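Local coordinates for protein serine hydrolase CCSP0084 (Cycloclasticus sp. P1, PDB 4I3F) that probably hydrolyses carbon-carbon bonds in meta-cleavage products of aromatic degradation, and ester bonds too, as a serine hydrolase of the alpha/beta hydrolase fold, at residues A[65-70]-A[76-81]; A[35-40]-A[57-62]; A[231-236]-A[259-264]. All blocks are in the same frame, centred on the assembly; numbering follows the deposited sequence.

In the fold
Contacts 1 and 2 are neighbours, their centres about 5 Å apart, and both are buried against the central sheet: contact 1 uses strand 75-79 and contact 2 strand 32-39, adjacent and antiparallel in it. The consecutive helices 66-70 and 59-63 supply their other halves. Contact 3 lies across the centre of the chain, about 26 Å from contact 1 between centres, where two helices meet near the other end of the sheet. Chemistry follows place. Contact 1 is wholly apolar; contact 2 mixes an amide, a thioether and a water at a helix start; contact 3, only partly buried, has leucines within and a water shared by an acid and a phenol at its outer edge.

Contact 1: A[65-70]-A[76-81]; sequences YALPFL and CLAPDI
Apolar helix-on-sheet packing joins Leu67 and Leu70 of helix 66-70 to Cys76 and Ala78 of strand 75-79, within the alpha/beta hydrolase fold. The two elements end a beta-alpha-beta crossover: the chain leaves strand 46-50, passes through short helices, and returns as strand 75-79, parallel to 46-50 and next to it in the sheet. Helix 66-70 runs nearly antiparallel to the strand it precedes, at 164°, with the axes of the short segments 9.3 Å apart at closest approach. The strand presents small residues here: Cys76 and Ala78 are the two that point toward the helix.

Leu67 reaches across with a single methyl. Its CD2 rests 3.6 Å from Cys76 CB and 4.1 Å from Ala78 CB, and so spans two successive inward-facing strand positions. A second conformer of this leucine is also modelled, so the description holds for one of its states. One turn on, toward the C-terminal end of the helix, the thiol takes over: with SG anti to its own carbonyl carbon (chi1 -65°), Cys76 extends the sulfur against the backbone end of Leu70 and not its branched tip.

Between Cys76 and Ala78, Leu77 faces away and lies on Lys114 and Ile116 across the sheet. Strand 75-79 is held on both edges by backbone hydrogen bonds, Cys76 and Ala78 pairing with Ala39 and Asn37, and Leu77 with Ile47 and Leu49. Along the flank of helix 66-70, helix 286-298 packs on Ala66 and Phe69. All four touching residues are buried, and the thiol closes the contact: Cys76 SG lies 3.6 Å from Leu70 CB.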
loop_
_atom_site.group_PDB
_atom_site.type_symbol
_atom_site.label_atom_id
_atom_site.label_comp_id
_atom_site.label_asym_id
_atom_site.label_seq_id
_atom_site.Cartn_x
_atom_site.Cartn_y
_atom_site.Cartn_z
ATOM N N TYR A 65 -10.465 7.319 -4.100
ATOM C CA TYR A 65 -10.388 8.523 -4.923
ATOM C C TYR A 65 -9.627 8.288 -6.220
ATOM O O TYR A 65 -9.915 8.913 -7.250
ATOM C CB TYR A 65 -9.728 9.649 -4.138
ATOM C CG TYR A 65 -10.489 9.984 -2.894
ATOM C CD1 TYR A 65 -10.007 9.623 -1.646
ATOM C CD2 TYR A 65 -11.720 10.616 -2.970
ATOM C CE1 TYR A 65 -10.714 9.916 -0.500
ATOM C CE2 TYR A 65 -12.434 10.912 -1.834
ATOM C CZ TYR A 65 -11.929 10.560 -0.602
ATOM O OH TYR A 65 -12.649 10.860 0.529
ATOM N N ALA A 66 -8.650 7.399 -6.160
ATOM C CA ALA A 66 -7.806 7.097 -7.305
ATOM C C ALA A 66 -8.521 6.207 -8.315
ATOM O O ALA A 66 -8.342 6.370 -9.520
ATOM C CB ALA A 66 -6.534 6.428 -6.843
ATOM N N LEU A 67 -9.328 5.272 -7.816
ATOM C CA LEU A 67 -10.004 4.293 -8.674
ATOM C C LEU A 67 -10.886 4.900 -9.771
ATOM O O LEU A 67 -10.712 4.555 -10.938
ATOM C CB LEU A 67 -10.804 3.271 -7.850
ATOM C CG LEU A 67 -10.046 2.226 -7.039
ATOM C CD1 LEU A 67 -11.032 1.357 -6.293
ATOM C CD2 LEU A 67 -9.154 1.378 -7.917
ATOM N N PRO A 68 -11.831 5.795 -9.411
ATOM C CA PRO A 68 -12.692 6.346 -10.465
ATOM C C PRO A 68 -11.899 7.134 -11.486
ATOM O O PRO A 68 -12.237 7.116 -12.671
ATOM C CB PRO A 68 -13.615 7.311 -9.706
ATOM C CG PRO A 68 -13.593 6.853 -8.308
ATOM C CD PRO A 68 -12.204 6.333 -8.087
ATOM N N PHE A 69 -10.856 7.821 -11.028
ATOM C CA PHE A 69 -10.054 8.640 -11.921
ATOM C C PHE A 69 -9.274 7.772 -12.898
ATOM O O PHE A 69 -9.331 7.993 -14.112
ATOM C CB PHE A 69 -9.093 9.524 -11.123
ATOM C CG PHE A 69 -8.244 10.411 -11.984
ATOM C CD1 PHE A 69 -8.774 11.554 -12.560
ATOM C CD2 PHE A 69 -6.919 10.093 -12.234
ATOM C CE1 PHE A 69 -7.997 12.368 -13.363
ATOM C CE2 PHE A 69 -6.140 10.907 -13.034
ATOM C CZ PHE A 69 -6.673 12.043 -13.593
ATOM N N LEU A 70 -8.548 6.792 -12.367
ATOM C CA LEU A 70 -7.711 5.928 -13.196
ATOM C C LEU A 70 -8.557 5.031 -14.100
ATOM O O LEU A 70 -8.149 4.694 -15.214
ATOM C CB LEU A 70 -6.769 5.098 -12.334
ATOM C CG LEU A 70 -5.703 5.882 -11.568
ATOM C CD1 LEU A 70 -5.045 4.987 -10.534
ATOM C CD2 LEU A 70 -4.658 6.412 -12.524
ATOM N N CYS A 76 -8.558 -1.143 -13.281
ATOM C CA CYS A 76 -8.004 -1.099 -11.932
ATOM C C CYS A 76 -8.419 -2.296 -11.094
ATOM O O CYS A 76 -9.601 -2.637 -11.038
ATOM C CB CYS A 76 -8.444 0.183 -11.228
ATOM S SG CYS A 76 -7.797 1.682 -12.000
ATOM N N LEU A 77 -7.440 -2.919 -10.437
ATOM C CA LEU A 77 -7.698 -3.983 -9.476
ATOM C C LEU A 77 -7.135 -3.540 -8.127
ATOM O O LEU A 77 -5.951 -3.223 -8.021
ATOM C CB LEU A 77 -7.049 -5.297 -9.927
ATOM C CG LEU A 77 -7.532 -5.798 -11.291
ATOM C CD1 LEU A 77 -6.623 -5.318 -12.413
ATOM C CD2 LEU A 77 -7.652 -7.318 -11.297
ATOM N N ALA A 78 -7.989 -3.496 -7.106
ATOM C CA ALA A 78 -7.561 -3.073 -5.769
ATOM C C ALA A 78 -8.050 -4.069 -4.731
ATOM O O ALA A 78 -9.181 -3.969 -4.251
ATOM C CB ALA A 78 -8.098 -1.680 -5.453
ATOM N N PRO A 79 -7.211 -5.051 -4.391
ATOM C CA PRO A 79 -7.657 -6.062 -3.428
ATOM C C PRO A 79 -7.397 -5.660 -1.979
ATOM O O PRO A 79 -6.482 -4.871 -1.711
ATOM C CB PRO A 79 -6.769 -7.256 -3.772
ATOM C CG PRO A 79 -5.448 -6.594 -4.225
ATOM C CD PRO A 79 -5.915 -5.395 -5.015
ATOM N N ASP A 80 -8.194 -6.199 -1.060
ATOM C CA ASP A 80 -7.799 -6.206 0.343
ATOM C C ASP A 80 -6.626 -7.173 0.430
ATOM O O ASP A 80 -6.705 -8.318 -0.027
ATOM C CB ASP A 80 -8.930 -6.677 1.264
ATOM C CG ASP A 80 -10.035 -5.637 1.445
ATOM O OD1 ASP A 80 -9.923 -4.512 0.909
ATOM O OD2 ASP A 80 -11.027 -5.953 2.141
ATOM N N ILE A 81 -5.524 -6.701 0.994
ATOM C CA ILE A 81 -4.317 -7.506 1.100
ATOM C C ILE A 81 -4.540 -8.525 2.214
ATOM O O ILE A 81 -5.284 -8.266 3.161
ATOM C CB ILE A 81 -3.100 -6.579 1.320
ATOM C CG1 ILE A 81 -2.894 -5.712 0.076
ATOM C CG2 ILE A 81 -1.829 -7.354 1.603
ATOM C CD1 ILE A 81 -1.859 -4.616 0.264
#

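Contact 2: A[35-40]-A[57-62]; sequences FLNEAG and ANAMSN
Asn37 lays its amide against the first turn of helix 59-63, touching Ala59 and Met60 where that helix begins beside the sheet of the alpha/beta hydrolase fold. The amide is shared between the two neighbours: ND2 comes within 3.4 Å of Ala59 CB, while OD1 lies 3.4 Å from Met60 CG. The thioether follows, with Met60 SD 3.6 Å from Asn37 CG. The bend of Met60 at chi2 (-50°) brings SD alongside the amide, and the two side chains cross at a slant.

The polar end of Asn37 has firmer ties than these van der Waals contacts. ND2 donates to Ala78 O on the adjacent strand 75-79, and to a water 3.0 Å from ND2. That water also accepts from Met60 N at 3.1 Å, so it links the amide to a backbone N-H in the opening turn of the helix. With a leucine here, Ala78 O and the bridging water would probably both be left without their side-chain donor.

Farther out, strand 75-79 lies against both partners: Ala78 pairs through its backbone with Asn37, whose CB points at the helix, and it also touches Ala59. Asp80, just beyond the strand, receives the first N-H of the helix, whose N-cap position is Asn58. The residue after that cap is thus held by the acid that follows strand 75-79: the backbone N of Ala59 donates to Asp80 OD1.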
loop_
_atom_site.group_PDB
_atom_site.type_symbol
_atom_site.label_atom_id
_atom_site.label_comp_id
_atom_site.label_asym_id
_atom_site.label_seq_id
_atom_site.Cartn_x
_atom_site.Cartn_y
_atom_site.Cartn_z
ATOM N N PHE A 35 -10.836 -10.415 -1.245
ATOM C CA PHE A 35 -11.883 -9.464 -1.592
ATOM C C PHE A 35 -11.290 -8.472 -2.579
ATOM O O PHE A 35 -10.236 -7.890 -2.323
ATOM C CB PHE A 35 -12.400 -8.745 -0.351
ATOM C CG PHE A 35 -13.490 -7.754 -0.649
ATOM C CD1 PHE A 35 -14.786 -8.187 -0.904
ATOM C CD2 PHE A 35 -13.212 -6.394 -0.695
ATOM C CE1 PHE A 35 -15.794 -7.286 -1.188
ATOM C CE2 PHE A 35 -14.211 -5.486 -0.976
ATOM C CZ PHE A 35 -15.507 -5.929 -1.225
ATOM N N LEU A 36 -11.959 -8.297 -3.714
ATOM C CA LEU A 36 -11.401 -7.515 -4.805
ATOM C C LEU A 36 -12.323 -6.386 -5.245
ATOM O O LEU A 36 -13.508 -6.599 -5.487
ATOM C CB LEU A 36 -11.125 -8.433 -5.996
ATOM C CG LEU A 36 -10.569 -7.755 -7.245
ATOM C CD1 LEU A 36 -9.160 -7.248 -6.993
ATOM C CD2 LEU A 36 -10.615 -8.700 -8.433
ATOM N N ASN A 37 -11.779 -5.180 -5.329
ATOM C CA ASN A 37 -12.472 -4.084 -6.003
ATOM C C ASN A 37 -11.923 -3.909 -7.422
ATOM O O ASN A 37 -10.712 -3.961 -7.625
ATOM C CB ASN A 37 -12.269 -2.784 -5.234
ATOM C CG ASN A 37 -12.759 -2.867 -3.800
ATOM O OD1 ASN A 37 -13.941 -2.700 -3.534
ATOM N ND2 ASN A 37 -11.841 -3.102 -2.869
ATOM N N GLU A 38 -12.812 -3.705 -8.392
ATOM C CA GLU A 38 -12.404 -3.487 -9.779
ATOM C C GLU A 38 -13.140 -2.314 -10.412
ATOM O O GLU A 38 -14.306 -2.065 -10.120
ATOM C CB GLU A 38 -12.696 -4.725 -10.627
ATOM C CG GLU A 38 -11.624 -5.781 -10.615
ATOM C CD GLU A 38 -11.967 -6.930 -11.538
ATOM O OE1 GLU A 38 -12.830 -7.749 -11.162
ATOM O OE2 GLU A 38 -11.388 -7.000 -12.639
ATOM N N ALA A 39 -12.469 -1.613 -11.316
ATOM C CA ALA A 39 -13.150 -0.618 -12.140
ATOM C C ALA A 39 -12.462 -0.574 -13.496
ATOM O O ALA A 39 -11.329 -1.045 -13.624
ATOM C CB ALA A 39 -13.122 0.743 -11.471
ATOM N N GLY A 40 -13.140 -0.012 -14.494
ATOM C CA GLY A 40 -12.582 0.084 -15.831
ATOM C C GLY A 40 -12.298 -1.287 -16.417
ATOM O O GLY A 40 -11.302 -1.480 -17.110
ATOM N N ALA A 57 -6.884 -0.940 7.851
ATOM C CA ALA A 57 -6.662 -0.644 6.437
ATOM C C ALA A 57 -7.387 -1.629 5.525
ATOM O O ALA A 57 -7.529 -2.810 5.856
ATOM C CB ALA A 57 -5.180 -0.645 6.108
ATOM N N ASN A 58 -7.850 -1.126 4.385
ATOM C CA ASN A 58 -8.370 -1.972 3.312
ATOM C C ASN A 58 -8.193 -1.254 1.979
ATOM O O ASN A 58 -7.696 -0.123 1.945
ATOM C CB ASN A 58 -9.825 -2.433 3.579
ATOM C CG ASN A 58 -10.871 -1.307 3.433
ATOM O OD1 ASN A 58 -12.074 -1.570 3.434
ATOM N ND2 ASN A 58 -10.422 -0.077 3.293
ATOM N N ALA A 59 -8.580 -1.900 0.886
ATOM C CA ALA A 59 -8.369 -1.325 -0.443
ATOM C C ALA A 59 -9.090 0.005 -0.609
ATOM O O ALA A 59 -8.495 1.005 -1.001
ATOM C CB ALA A 59 -8.807 -2.304 -1.515
ATOM N N MET A 60 -10.384 0.023 -0.321
ATOM C CA MET A 60 -11.165 1.213 -0.614
ATOM C C MET A 60 -10.783 2.424 0.231
ATOM O O MET A 60 -10.849 3.549 -0.261
ATOM C CB MET A 60 -12.660 0.925 -0.528
ATOM C CG MET A 60 -13.141 0.035 -1.656
ATOM S SD MET A 60 -12.597 0.659 -3.257
ATOM C CE MET A 60 -13.603 2.134 -3.329
ATOM N N SER A 61 -10.376 2.214 1.485
ATOM C CA SER A 61 -10.020 3.356 2.340
ATOM C C SER A 61 -8.818 4.093 1.750
ATOM O O SER A 61 -8.702 5.317 1.879
ATOM C CB SER A 61 -9.740 2.933 3.789
ATOM O OG SER A 61 -8.575 2.137 3.876
ATOM N N ASN A 62 -7.948 3.348 1.080
ATOM C CA ASN A 62 -6.788 3.921 0.417
ATOM C C ASN A 62 -7.114 4.483 -0.957
ATOM O O ASN A 62 -6.683 5.582 -1.298
ATOM C CB ASN A 62 -5.710 2.855 0.224
ATOM C CG ASN A 62 -4.849 2.660 1.440
ATOM O OD1 ASN A 62 -3.616 2.655 1.348
ATOM N ND2 ASN A 62 -5.484 2.475 2.588
HETATM O O HOH W 1 -11.861 -2.644 0.096
#

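Contact 3: A[231-236]-A[259-264]; sequences LSDDEL and AYYLID
A single water stands between Asp233 and Tyr261, whose polar ends come near one another yet meet mainly through it. Asp233 OD1 and Tyr261 OH are 3.5 Å apart, and the water approaches each to 2.6 Å. It donates to the carboxylate oxygen and also to the carbonyl, Leu231 O, at 2.8 Å, gathering the start of helix 233-237 and the phenol of helix 257-265 around one oxygen. The water sits at the edge of the Tyr261 ring, in its plane, whereas the carboxylate is turned 54° from that plane. The ring arrives there because CG of Tyr261 is anti to its backbone nitrogen (chi1 -176°), which swings the phenol toward the other helix.

Inside this polar cluster the contact is apolar. Leu236 points toward helix 257-265 and divides its two methyls: CD1 lies 4.1 Å from Tyr261 CE2, approaching the ring obliquely, and CD2 lies 4.0 Å from Leu262 CD2. Leu262 continues inward onto Leu132 of helix 126-137, on which Leu231 also rests. Helix 257-265 is the link between the parallel strands 243-248 and 269-274, so the contact sets the short helix 233-237 against a beta-alpha-beta unit at one end of the sheet.

The start of helix 233-237 is fixed by a capping box: Glu235 N donates to Ser232 OG at 3.2 Å, and Ser232 N returns a bond to Glu235 OE1 at 2.9 Å. Arg265, the last residue of helix 257-265, joins the cluster with a salt bridge to Asp233 OD1 and a cation-pi contact with Tyr261. Arginine and water together would probably favour an ionised Asp233, and the two helices are likely to be joined here by this charge pair and the shared water.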
loop_
_atom_site.group_PDB
_atom_site.type_symbol
_atom_site.label_atom_id
_atom_site.label_comp_id
_atom_site.label_asym_id
_atom_site.label_seq_id
_atom_site.Cartn_x
_atom_site.Cartn_y
_atom_site.Cartn_z
ATOM N N LEU A 231 15.218 -4.922 0.836
ATOM C CA LEU A 231 15.912 -5.722 -0.169
ATOM C C LEU A 231 17.367 -5.305 -0.179
ATOM O O LEU A 231 17.687 -4.167 0.195
ATOM C CB LEU A 231 15.303 -5.512 -1.550
ATOM C CG LEU A 231 13.913 -6.110 -1.772
ATOM C CD1 LEU A 231 13.304 -5.576 -3.056
ATOM C CD2 LEU A 231 13.989 -7.631 -1.803
ATOM N N SER A 232 18.233 -6.218 -0.605
ATOM C CA SER A 232 19.673 -5.957 -0.693
ATOM C C SER A 232 19.963 -5.000 -1.839
ATOM O O SER A 232 19.107 -4.777 -2.695
ATOM C CB SER A 232 20.439 -7.258 -0.907
ATOM O OG SER A 232 20.222 -7.778 -2.205
ATOM N N ASP A 233 21.158 -4.412 -1.856
ATOM C CA ASP A 233 21.490 -3.488 -2.933
ATOM C C ASP A 233 21.446 -4.192 -4.285
ATOM O O ASP A 233 20.932 -3.634 -5.259
ATOM C CB ASP A 233 22.861 -2.843 -2.714
ATOM C CG ASP A 233 22.878 -1.877 -1.549
ATOM O OD1 ASP A 233 21.798 -1.559 -1.020
ATOM O OD2 ASP A 233 23.982 -1.427 -1.167
ATOM N N ASP A 234 21.961 -5.421 -4.338
ATOM C CA ASP A 234 21.955 -6.188 -5.580
ATOM C C ASP A 234 20.529 -6.398 -6.084
ATOM O O ASP A 234 20.257 -6.205 -7.268
ATOM C CB ASP A 234 22.676 -7.531 -5.410
ATOM C CG ASP A 234 24.189 -7.384 -5.377
ATOM O OD1 ASP A 234 24.695 -6.312 -5.777
ATOM O OD2 ASP A 234 24.876 -8.345 -4.962
ATOM N N GLU A 235 19.626 -6.785 -5.181
ATOM C CA GLU A 235 18.213 -6.959 -5.531
ATOM C C GLU A 235 17.611 -5.669 -6.083
ATOM O O GLU A 235 16.949 -5.673 -7.123
ATOM C CB GLU A 235 17.413 -7.443 -4.318
ATOM C CG GLU A 235 17.672 -8.911 -3.986
ATOM C CD GLU A 235 17.035 -9.349 -2.680
ATOM O OE1 GLU A 235 17.000 -8.545 -1.731
ATOM O OE2 GLU A 235 16.576 -10.507 -2.608
ATOM N N LEU A 236 17.834 -4.565 -5.378
ATOM C CA LEU A 236 17.316 -3.274 -5.819
ATOM C C LEU A 236 17.937 -2.850 -7.145
ATOM O O LEU A 236 17.230 -2.331 -8.008
ATOM C CB LEU A 236 17.551 -2.202 -4.756
ATOM C CG LEU A 236 16.747 -2.350 -3.471
ATOM C CD1 LEU A 236 17.282 -1.408 -2.392
ATOM C CD2 LEU A 236 15.280 -2.061 -3.750
ATOM N N ALA A 259 12.892 7.251 0.506
ATOM C CA ALA A 259 12.671 7.464 -0.916
ATOM C C ALA A 259 14.001 7.750 -1.585
ATOM O O ALA A 259 14.288 7.233 -2.674
ATOM C CB ALA A 259 11.679 8.603 -1.150
ATOM N N TYR A 260 14.818 8.575 -0.939
ATOM C CA TYR A 260 16.142 8.888 -1.465
ATOM C C TYR A 260 17.020 7.642 -1.572
ATOM O O TYR A 260 17.805 7.499 -2.519
ATOM C CB TYR A 260 16.834 9.897 -0.560
ATOM C CG TYR A 260 16.175 11.261 -0.475
ATOM C CD1 TYR A 260 16.551 12.159 0.516
ATOM C CD2 TYR A 260 15.204 11.663 -1.384
ATOM C CE1 TYR A 260 15.972 13.413 0.608
ATOM C CE2 TYR A 260 14.618 12.924 -1.285
ATOM C CZ TYR A 260 15.008 13.784 -0.300
ATOM O OH TYR A 260 14.444 15.045 -0.217
ATOM N N TYR A 261 16.913 6.759 -0.582
ATOM C CA TYR A 261 17.656 5.502 -0.552
ATOM C C TYR A 261 17.271 4.643 -1.747
ATOM O O TYR A 261 18.145 4.091 -2.438
ATOM C CB TYR A 261 17.296 4.752 0.733
ATOM C CG TYR A 261 18.055 3.467 0.982
ATOM C CD1 TYR A 261 19.197 3.455 1.764
ATOM C CD2 TYR A 261 17.611 2.261 0.451
ATOM C CE1 TYR A 261 19.887 2.274 2.006
ATOM C CE2 TYR A 261 18.299 1.083 0.681
ATOM C CZ TYR A 261 19.428 1.092 1.458
ATOM O OH TYR A 261 20.104 -0.090 1.693
ATOM N N LEU A 262 15.965 4.516 -1.974
ATOM C CA LEU A 262 15.469 3.669 -3.048
ATOM C C LEU A 262 15.882 4.205 -4.417
ATOM O O LEU A 262 16.404 3.450 -5.248
ATOM C CB LEU A 262 13.955 3.465 -2.946
ATOM C CG LEU A 262 13.526 2.639 -1.727
ATOM C CD1 LEU A 262 12.026 2.704 -1.498
ATOM C CD2 LEU A 262 13.965 1.183 -1.866
ATOM N N ILE A 263 15.711 5.502 -4.653
ATOM C CA ILE A 263 16.084 6.009 -5.978
ATOM C C ILE A 263 17.599 6.001 -6.218
ATOM O O ILE A 263 18.045 6.003 -7.369
ATOM C CB ILE A 263 15.399 7.367 -6.347
ATOM C CG1 ILE A 263 15.932 8.533 -5.516
ATOM C CG2 ILE A 263 13.884 7.270 -6.226
ATOM C CD1 ILE A 263 16.894 9.400 -6.281
ATOM N N ASP A 264 18.395 5.931 -5.150
ATOM C CA ASP A 264 19.845 5.825 -5.305
ATOM C C ASP A 264 20.240 4.432 -5.791
ATOM O O ASP A 264 21.349 4.234 -6.287
ATOM C CB ASP A 264 20.565 6.114 -3.980
ATOM C CG ASP A 264 22.056 6.354 -4.160
ATOM O OD1 ASP A 264 22.439 7.186 -5.008
ATOM O OD2 ASP A 264 22.855 5.707 -3.450
HETATM O O HOH W 2 19.699 -2.289 0.409
#